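PDB 4FGM: aminopeptidase N family protein from Idiomarina loihiensis L2TR, which probably acts as a zinc-dependent aminopeptidase of the M61 family, removing residues from the amino terminus of peptides. Local coordinates for residues Leu268-Cys271 with Cys272-Phe276. Numbering follows the deposited sequence.
With ZN (zinc ion), chain C; MAE (maleic acid), chain B.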
loop_
_atom_site.group_PDB
_atom_site.type_symbol
_atom_site.label_atom_id
_atom_site.label_comp_id
_atom_site.label_asym_id
_atom_site.label_seq_id
_atom_site.Cartn_x
_atom_site.Cartn_y
_atom_site.Cartn_z
ATOM N N LEU A 268 -6.638 11.034 2.692
ATOM C CA LEU A 268 -5.513 11.912 2.993
ATOM C C LEU A 268 -4.354 11.105 3.552
ATOM O O LEU A 268 -3.188 11.395 3.279
ATOM C CB LEU A 268 -5.926 12.991 3.988
ATOM C CG LEU A 268 -6.904 14.020 3.417
ATOM C CD1 LEU A 268 -7.198 15.089 4.448
ATOM C CD2 LEU A 268 -6.317 14.634 2.168
ATOM N N SER A 269 -4.680 10.077 4.325
ATOM C CA SER A 269 -3.656 9.228 4.902
ATOM C C SER A 269 -2.953 8.442 3.788
ATOM O O SER A 269 -1.736 8.244 3.827
ATOM C CB SER A 269 -4.287 8.279 5.919
ATOM O OG SER A 269 -3.293 7.507 6.559
ATOM N N LEU A 270 -3.724 8.003 2.793
ATOM C CA LEU A 270 -3.170 7.258 1.663
ATOM C C LEU A 270 -2.214 8.135 0.851
ATOM O O LEU A 270 -1.111 7.699 0.499
ATOM C CB LEU A 270 -4.289 6.750 0.749
ATOM C CG LEU A 270 -3.864 6.026 -0.540
ATOM C CD1 LEU A 270 -3.022 4.792 -0.225
ATOM C CD2 LEU A 270 -5.105 5.613 -1.300
ATOM N N CYS A 271 -2.636 9.366 0.559
ATOM C CA CYS A 271 -1.805 10.287 -0.218
ATOM C C CYS A 271 -0.527 10.606 0.540
ATOM O O CYS A 271 0.562 10.621 -0.030
ATOM C CB CYS A 271 -2.546 11.590 -0.503
ATOM S SG CYS A 271 -4.036 11.394 -1.475
ATOM N N CYS A 272 -0.678 10.863 1.833
ATOM C CA CYS A 272 0.448 11.176 2.697
ATOM C C CYS A 272 1.439 10.010 2.703
ATOM O O CYS A 272 2.653 10.208 2.749
ATOM C CB CYS A 272 -0.056 11.434 4.116
ATOM S SG CYS A 272 1.212 11.908 5.286
ATOM N N HIS A 273 0.899 8.797 2.649
ATOM C CA HIS A 273 1.695 7.579 2.660
ATOM C C HIS A 273 2.531 7.433 1.374
ATOM O O HIS A 273 3.742 7.174 1.423
ATOM C CB HIS A 273 0.761 6.371 2.823
ATOM C CG HIS A 273 1.470 5.060 2.938
ATOM N ND1 HIS A 273 1.703 4.446 4.151
ATOM C CD2 HIS A 273 2.002 4.246 1.996
ATOM C CE1 HIS A 273 2.346 3.308 3.952
ATOM N NE2 HIS A 273 2.540 3.163 2.654
ATOM N N GLU A 274 1.891 7.601 0.220
ATOM C CA GLU A 274 2.611 7.458 -1.040
ATOM C C GLU A 274 3.642 8.569 -1.229
ATOM O O GLU A 274 4.756 8.323 -1.695
ATOM C CB GLU A 274 1.624 7.445 -2.208
ATOM C CG GLU A 274 0.536 6.368 -2.124
ATOM C CD GLU A 274 1.074 4.986 -1.791
ATOM O OE1 GLU A 274 2.235 4.691 -2.132
ATOM O OE2 GLU A 274 0.330 4.180 -1.198
ATOM N N TYR A 275 3.265 9.788 -0.850
ATOM C CA TYR A 275 4.140 10.952 -0.966
ATOM C C TYR A 275 5.413 10.728 -0.147
ATOM O O TYR A 275 6.525 10.943 -0.632
ATOM C CB TYR A 275 3.414 12.202 -0.462
ATOM C CG TYR A 275 4.025 13.519 -0.907
ATOM C CD1 TYR A 275 3.952 13.927 -2.242
ATOM C CD2 TYR A 275 4.636 14.377 0.015
ATOM C CE1 TYR A 275 4.463 15.153 -2.643
ATOM C CE2 TYR A 275 5.151 15.609 -0.378
ATOM C CZ TYR A 275 5.059 15.992 -1.704
ATOM O OH TYR A 275 5.530 17.220 -2.092
ATOM N N PHE A 276 5.245 10.285 1.094
ATOM C CA PHE A 276 6.374 10.023 1.980
ATOM C C PHE A 276 7.324 9.018 1.331
ATOM O O PHE A 276 8.555 9.119 1.454
ATOM C CB PHE A 276 5.880 9.442 3.304
ATOM C CG PHE A 276 6.917 9.440 4.393
ATOM C CD1 PHE A 276 7.208 10.611 5.092
ATOM C CD2 PHE A 276 7.625 8.283 4.702
ATOM C CE1 PHE A 276 8.183 10.629 6.085
ATOM C CE2 PHE A 276 8.607 8.289 5.700
ATOM C CZ PHE A 276 8.888 9.468 6.391
HETATM ZN ZN ZN C . 3.879 1.727 1.537
HETATM C C1 MAE B . 2.461 0.275 -0.209
HETATM O O1 MAE B . 3.297 -0.531 0.331
HETATM O O2 MAE B . 2.842 1.443 -0.453
HETATM C C2 MAE B . 1.119 -0.249 -0.549
HETATM C C3 MAE B . 0.715 -1.089 -1.499
HETATM C C4 MAE B . 1.553 -1.746 -2.497
HETATM O O3 MAE B . 2.781 -1.590 -2.641
HETATM O O4 MAE B . 0.944 -2.558 -3.222
#
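L270 and E274, one turn apart on helix 262-277, meet through the methyl CD1 of L270, which lies 3.5 Å from OE2 of E274, whose carboxylate is brought there by a bend at chi2 (-48°). With CG of E274 beside its backbone N (chi1 -56°), that carbon packs 3.4 Å from the carbonyl O of L270, the same oxygen that accepts the E274 N-H (N to O 3.0 Å). The tight part is the helix backbone itself, where the N-H groups of C272, H273 and Y275 likewise bond to the O of L268, S269 and C271, respectively. Looser is the pocket side: OE1 of E274 stays 3.7 Å from O2 of the bound maleic acid, the oxygen that coordinates the zinc. H273 carries its ring away from the preceding turn, CG anti to the backbone N (chi1 -176°), and binds zinc through NE2 at 2.3 Å, while ND1 is hydrogen-bonded to OD2 of D314, a second-shell contact that would limit the ring's rotation. H277, second histidine of the HExxH motif, and E307 complete the protein ligands, as in gluzincin peptidases. The helix sets L270, C271 and E274 against strand 242-248, turns S269 and H273 to helix 308-320, and packs Y275 on helix 197-215.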